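Long-range contacts in sporulation inhibitor of replication protein SirA (Bacillus subtilis, PDB 4TPS), which inhibits the initiation of DNA replication during sporulation, preventing overinitiation and enforcing diploidy, perhaps by binding domain I of DnaA and blocking its interaction with DnaD: residues T13-E18 against K127-F132; Y57-I62 against K103-E108. All blocks are in the same frame, centred on the assembly; numbering follows the deposited sequence.

Contact 1 (T13-E18 against K127-F132); sequences TYLIKE and KVSPCF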
loop_
_atom_site.group_PDB
_atom_site.type_symbol
_atom_site.label_atom_id
_atom_site.label_comp_id
_atom_site.label_asym_id
_atom_site.label_seq_id
_atom_site.Cartn_x
_atom_site.Cartn_y
_atom_site.Cartn_z
ATOM N N THR A 13 -1.566 5.366 9.768
ATOM C CA THR A 13 -2.688 4.448 9.610
ATOM C C THR A 13 -3.243 4.595 8.215
ATOM O O THR A 13 -3.498 5.711 7.744
ATOM C CB THR A 13 -3.737 4.682 10.673
ATOM O OG1 THR A 13 -3.152 4.591 11.980
ATOM C CG2 THR A 13 -4.841 3.660 10.622
ATOM N N TYR A 14 -3.279 3.460 7.499
ATOM C CA TYR A 14 -3.835 3.426 6.121
ATOM C C TYR A 14 -5.013 2.468 6.031
ATOM O O TYR A 14 -5.111 1.509 6.789
ATOM C CB TYR A 14 -2.740 2.967 5.132
ATOM C CG TYR A 14 -1.657 3.980 4.870
ATOM C CD1 TYR A 14 -0.556 4.101 5.731
ATOM C CD2 TYR A 14 -1.674 4.739 3.729
ATOM C CE1 TYR A 14 0.469 4.989 5.449
ATOM C CE2 TYR A 14 -0.649 5.647 3.429
ATOM C CZ TYR A 14 0.409 5.778 4.304
ATOM O OH TYR A 14 1.404 6.643 4.040
ATOM N N LEU A 15 -5.918 2.791 5.097
ATOM C CA LEU A 15 -7.080 1.984 4.792
ATOM C C LEU A 15 -6.689 1.068 3.616
ATOM O O LEU A 15 -6.527 1.546 2.467
ATOM C CB LEU A 15 -8.241 2.883 4.421
ATOM C CG LEU A 15 -9.571 2.185 4.239
ATOM C CD1 LEU A 15 -9.908 1.290 5.405
ATOM C CD2 LEU A 15 -10.683 3.186 3.963
ATOM N N ILE A 16 -6.442 -0.189 3.921
ATOM C CA ILE A 16 -5.879 -1.145 2.934
ATOM C C ILE A 16 -7.038 -1.734 2.102
ATOM O O ILE A 16 -8.105 -2.059 2.612
ATOM C CB ILE A 16 -5.105 -2.293 3.619
ATOM C CG1 ILE A 16 -4.055 -1.778 4.612
ATOM C CG2 ILE A 16 -4.479 -3.245 2.583
ATOM C CD1 ILE A 16 -3.060 -0.834 4.011
ATOM N N LYS A 17 -6.821 -1.840 0.785
ATOM C CA LYS A 17 -7.788 -2.515 -0.040
ATOM C C LYS A 17 -7.890 -3.965 0.314
ATOM O O LYS A 17 -6.886 -4.673 0.601
ATOM C CB LYS A 17 -7.422 -2.343 -1.498
ATOM C CG LYS A 17 -7.608 -0.949 -2.075
ATOM C CD LYS A 17 -7.264 -0.896 -3.547
ATOM C CE LYS A 17 -7.549 0.440 -4.223
ATOM N NZ LYS A 17 -7.079 0.351 -5.629
ATOM N N GLU A 18 -9.134 -4.439 0.288
ATOM C CA GLU A 18 -9.467 -5.823 0.565
ATOM C C GLU A 18 -8.583 -6.859 -0.152
ATOM O O GLU A 18 -8.120 -7.814 0.446
ATOM C CB GLU A 18 -10.936 -6.024 0.146
ATOM C CG GLU A 18 -11.924 -5.482 1.174
ATOM C CD GLU A 18 -12.284 -3.995 1.129
ATOM O OE1 GLU A 18 -11.532 -3.192 0.538
ATOM O OE2 GLU A 18 -13.340 -3.627 1.736
ATOM N N LYS A 127 -14.852 0.872 13.855
ATOM C CA LYS A 127 -16.271 0.794 13.540
ATOM C C LYS A 127 -16.624 1.304 12.120
ATOM O O LYS A 127 -17.690 1.056 11.591
ATOM C CB LYS A 127 -17.045 1.561 14.619
ATOM C CG LYS A 127 -16.979 0.875 15.989
ATOM C CD LYS A 127 -17.617 1.748 17.037
ATOM C CE LYS A 127 -17.524 1.163 18.434
ATOM N NZ LYS A 127 -17.639 2.192 19.537
ATOM N N VAL A 128 -15.716 2.016 11.495
ATOM C CA VAL A 128 -15.875 2.444 10.137
ATOM C C VAL A 128 -15.467 1.346 9.175
ATOM O O VAL A 128 -16.147 1.125 8.165
ATOM C CB VAL A 128 -15.052 3.706 9.895
ATOM C CG1 VAL A 128 -14.917 4.035 8.395
ATOM C CG2 VAL A 128 -15.706 4.871 10.641
ATOM N N SER A 129 -14.362 0.660 9.465
ATOM C CA SER A 129 -13.897 -0.435 8.590
ATOM C C SER A 129 -12.998 -1.375 9.337
ATOM O O SER A 129 -12.209 -0.903 10.166
ATOM C CB SER A 129 -13.111 0.166 7.416
ATOM O OG SER A 129 -12.496 -0.830 6.607
ATOM N N PRO A 130 -12.936 -2.644 8.929
ATOM C CA PRO A 130 -11.952 -3.608 9.475
ATOM C C PRO A 130 -10.567 -3.526 8.813
ATOM O O PRO A 130 -9.626 -4.231 9.227
ATOM C CB PRO A 130 -12.595 -4.964 9.182
ATOM C CG PRO A 130 -13.371 -4.741 7.946
ATOM C CD PRO A 130 -13.911 -3.331 8.043
ATOM N N CYS A 131 -10.431 -2.640 7.833
ATOM C CA CYS A 131 -9.249 -2.622 6.981
ATOM C C CYS A 131 -8.203 -1.569 7.304
ATOM O O CYS A 131 -7.295 -1.323 6.448
ATOM C CB CYS A 131 -9.690 -2.396 5.531
ATOM S SG CYS A 131 -10.695 -3.797 4.947
ATOM N N PHE A 132 -8.283 -0.932 8.483
ATOM C CA PHE A 132 -7.223 0.028 8.850
ATOM C C PHE A 132 -6.043 -0.734 9.424
ATOM O O PHE A 132 -6.161 -1.526 10.341
ATOM C CB PHE A 132 -7.716 1.052 9.852
ATOM C CG PHE A 132 -8.653 2.094 9.274
ATOM C CD1 PHE A 132 -8.142 3.118 8.477
ATOM C CD2 PHE A 132 -10.017 2.032 9.514
ATOM C CE1 PHE A 132 -9.005 4.066 7.967
ATOM C CE2 PHE A 132 -10.896 2.975 8.960
ATOM C CZ PHE A 132 -10.390 3.995 8.198
#
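With CG anti to the backbone N (chi1 -173°), Leu15 places its branch over the ring of Phe132, whose own CG stands anti to its carbonyl carbon (chi1 -73°). The two belong to neighbouring antiparallel strands, 9-16 and 132-136, and form a non-hydrogen-bonded pair with both side chains on the same face of the sheet. The second torsion of Leu15 then sets CD1 almost exactly on the ring normal, 3.8 Å from the Phe132 ring centroid, a CH-pi contact over the face. Leu15 CB lies 3.8 Å from Phe132 CE1, while Thr13 brings its CG2 to 4.0 Å from Phe132 CB, the two side chains crossing at about a right angle. Leu145 and Ile62 also pack on the Phe132 side chain, so the patch is part of the buried core.

Backbone bonding starts just outside the pair: Ile16 N donates to Cys131 O at 2.9 Å, nearly straight at 169°, with the donor above the carbonyl plane. In addition, Tyr14 O receives a CA-H...O contact from Phe132 CA at 3.3 Å. The approach from helix 116-128 is shaped by an ST turn, in which Ser129 OG, anti to its backbone N, accepts from Cys131 N. The same Leu15 CD1 that covers the ring also touches Ser129 OG and Cys131 CB. Cys131 SG is disulfide-linked to a beta-mercaptoethanol molecule, probably from the crystallisation liquor, and on the protein side Glu18 CD lies 4.1 Å from Cys131 SG.

Contact 2 (Y57-I62 against K103-E108); sequences YITQPI and KEHMIE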
loop_
_atom_site.group_PDB
_atom_site.type_symbol
_atom_site.label_atom_id
_atom_site.label_comp_id
_atom_site.label_asym_id
_atom_site.label_seq_id
_atom_site.Cartn_x
_atom_site.Cartn_y
_atom_site.Cartn_z
ATOM N N TYR A 57 -1.822 2.525 -4.923
ATOM C CA TYR A 57 -2.587 1.449 -5.503
ATOM C C TYR A 57 -3.255 0.538 -4.488
ATOM O O TYR A 57 -4.419 0.136 -4.664
ATOM C CB TYR A 57 -1.719 0.683 -6.507
ATOM C CG TYR A 57 -2.504 -0.297 -7.370
ATOM C CD1 TYR A 57 -2.880 -1.551 -6.903
ATOM C CD2 TYR A 57 -2.886 0.046 -8.653
ATOM C CE1 TYR A 57 -3.620 -2.443 -7.725
ATOM C CE2 TYR A 57 -3.602 -0.826 -9.464
ATOM C CZ TYR A 57 -3.963 -2.051 -9.007
ATOM O OH TYR A 57 -4.646 -2.967 -9.783
ATOM N N ILE A 58 -2.563 0.217 -3.388
ATOM C CA ILE A 58 -3.060 -0.799 -2.465
ATOM C C ILE A 58 -3.919 -0.220 -1.336
ATOM O O ILE A 58 -4.410 -0.963 -0.528
ATOM C CB ILE A 58 -1.912 -1.653 -1.852
ATOM C CG1 ILE A 58 -1.054 -0.828 -0.860
ATOM C CG2 ILE A 58 -1.022 -2.254 -2.976
ATOM C CD1 ILE A 58 -0.120 -1.725 -0.048
ATOM N N THR A 59 -4.055 1.095 -1.296
ATOM C CA THR A 59 -4.805 1.750 -0.258
ATOM C C THR A 59 -6.005 2.499 -0.830
ATOM O O THR A 59 -6.069 2.822 -2.041
ATOM C CB THR A 59 -3.901 2.723 0.561
ATOM O OG1 THR A 59 -3.385 3.761 -0.261
ATOM C CG2 THR A 59 -2.750 1.995 1.211
ATOM N N GLN A 60 -6.957 2.813 0.057
ATOM C CA GLN A 60 -8.173 3.560 -0.291
ATOM C C GLN A 60 -8.070 4.966 0.249
ATOM O O GLN A 60 -7.458 5.181 1.302
ATOM C CB GLN A 60 -9.410 2.900 0.348
ATOM C CG GLN A 60 -9.556 1.447 -0.089
ATOM C CD GLN A 60 -10.928 0.865 0.194
ATOM O OE1 GLN A 60 -11.637 1.340 1.022
ATOM N NE2 GLN A 60 -11.305 -0.159 -0.553
ATOM N N PRO A 61 -8.715 5.911 -0.418
ATOM C CA PRO A 61 -8.810 7.261 0.159
ATOM C C PRO A 61 -9.546 7.199 1.518
ATOM O O PRO A 61 -10.520 6.426 1.695
ATOM C CB PRO A 61 -9.622 8.048 -0.862
ATOM C CG PRO A 61 -9.812 7.199 -2.022
ATOM C CD PRO A 61 -9.423 5.786 -1.707
ATOM N N ILE A 62 -9.115 8.042 2.446
ATOM C CA ILE A 62 -9.840 8.110 3.729
ATOM C C ILE A 62 -11.235 8.757 3.455
ATOM O O ILE A 62 -11.308 9.694 2.731
ATOM C CB ILE A 62 -9.029 8.943 4.747
ATOM C CG1 ILE A 62 -7.608 8.357 4.987
ATOM C CG2 ILE A 62 -9.783 9.099 6.047
ATOM C CD1 ILE A 62 -7.553 6.885 5.392
ATOM N N LYS A 103 -5.628 12.968 6.003
ATOM C CA LYS A 103 -5.323 13.588 4.719
ATOM C C LYS A 103 -5.145 12.615 3.621
ATOM O O LYS A 103 -4.221 11.795 3.698
ATOM C CB LYS A 103 -4.037 14.445 4.812
ATOM C CG LYS A 103 -3.869 15.462 3.692
ATOM C CD LYS A 103 -2.571 16.232 3.928
ATOM C CE LYS A 103 -2.180 17.088 2.732
ATOM N NZ LYS A 103 -2.944 18.359 2.697
ATOM N N GLU A 104 -5.872 12.817 2.507
ATOM C CA GLU A 104 -5.715 11.951 1.341
ATOM C C GLU A 104 -5.881 10.443 1.673
ATOM O O GLU A 104 -7.040 9.976 1.878
ATOM C CB GLU A 104 -4.442 12.356 0.518
ATOM C CG GLU A 104 -4.742 13.652 -0.261
ATOM C CD GLU A 104 -3.552 14.510 -0.626
ATOM O OE1 GLU A 104 -3.692 15.757 -0.592
ATOM O OE2 GLU A 104 -2.511 13.938 -0.987
ATOM N N HIS A 105 -4.788 9.679 1.678
ATOM C CA HIS A 105 -4.858 8.268 1.954
ATOM C C HIS A 105 -4.285 7.950 3.285
ATOM O O HIS A 105 -4.228 6.799 3.605
ATOM C CB HIS A 105 -4.093 7.342 0.943
ATOM C CG HIS A 105 -4.749 7.182 -0.388
ATOM N ND1 HIS A 105 -4.770 5.965 -1.041
ATOM C CD2 HIS A 105 -5.398 8.056 -1.192
ATOM C CE1 HIS A 105 -5.369 6.101 -2.207
ATOM N NE2 HIS A 105 -5.767 7.358 -2.321
ATOM N N MET A 106 -3.947 8.939 4.115
ATOM C CA MET A 106 -3.201 8.603 5.338
ATOM C C MET A 106 -3.916 9.252 6.536
ATOM O O MET A 106 -4.368 10.397 6.434
ATOM C CB MET A 106 -1.717 9.069 5.263
ATOM C CG MET A 106 -0.880 9.140 6.567
ATOM S SD MET A 106 0.734 9.914 6.120
ATOM C CE MET A 106 0.291 11.646 6.260
ATOM N N ILE A 107 -3.922 8.535 7.636
ATOM C CA ILE A 107 -4.198 9.109 8.979
ATOM C C ILE A 107 -2.929 9.057 9.840
ATOM O O ILE A 107 -2.232 8.063 9.859
ATOM C CB ILE A 107 -5.325 8.305 9.657
ATOM C CG1 ILE A 107 -6.638 8.660 8.965
ATOM C CG2 ILE A 107 -5.463 8.679 11.131
ATOM C CD1 ILE A 107 -7.758 7.717 9.292
ATOM N N GLU A 108 -2.655 10.118 10.586
ATOM C CA GLU A 108 -1.520 10.109 11.480
ATOM C C GLU A 108 -2.097 10.398 12.861
ATOM O O GLU A 108 -2.929 11.304 13.038
ATOM C CB GLU A 108 -0.546 11.187 11.164
ATOM C CG GLU A 108 0.535 10.930 10.200
ATOM C CD GLU A 108 1.586 12.034 10.281
ATOM O OE1 GLU A 108 2.377 12.201 11.265
ATOM O OE2 GLU A 108 1.561 12.785 9.359
HETATM O O HOH W 1 -5.411 4.676 3.072
HETATM O O HOH W 2 -9.436 11.301 1.256
#
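The imidazole of His105 lies with one face against the backbone of Gln60 and Pro61: Pro61 N stands over the middle of the ring at a height of 3.7 Å, with Gln60 C nearer its margin. At the edge, Thr59 OG1 accepts from His105 ND1 at 2.7 Å, only 8° out of the ring plane. Thr59 OG1 is flanked by both the backbone N and the carbonyl carbon (chi1 62°) and is also hydrogen-bonded to Ile55 O in helix 45-58. The pyrrolidine of Pro61 runs beside the ring, Pro61 CD 4.0 Å from His105 NE2.

His105 rides on a type II' beta turn, Lys103 to Met106, that closes the hairpin of strands 96-103 and 106-113. The turn presents Glu104 O to Ile62 N, which donates to it in the carbonyl plane at 2.9 Å and 169°. One water bridges that same Glu104 O to Ile62 O; another lies between Gln60 O and His105 O, 2.5 Å from the latter. On the inner side, Ile62 CG1, anti to its carbonyl carbon, lies over the His105-Met106 peptide, and Ile62 CD1 reaches Ile107 CD1 at 4.0 Å. Ile107 packs in turn on Phe100 and Met102 of the adjacent strand.

With ND1 donating, this nitrogen carries a proton, and the ring is fixed in rotation by its edge bond and its packed face. The Thr59 hydroxyl accepts that bond and, Ile55 O being able only to accept, gives its own proton to Ile55 O; a short hydrogen-bond chain thus links the hairpin turn to helix 45-58.

From the N terminus, strand 9-16 is laid down first and supplies one side of contact 1. The chain then passes through three helices before 57-62 leaves the end of helix 45-58; the excursion through helix 64-75 and strands 79-83, 86-90 and 96-103 returns at 103-108, closing contact 2. Strand 106-113 and helix 116-128 follow, and 127-132 closes contact 1, so the smaller loop lies wholly within the larger. The two meet on strand 9-16: Leu15 O probably accepts a hydrogen bond from Gln60 N, and Thr13 N probably donates one to Ile107 O. That shared strand thus ties the hairpin, the short strand 59-60 and strand 132-136 into one antiparallel sheet.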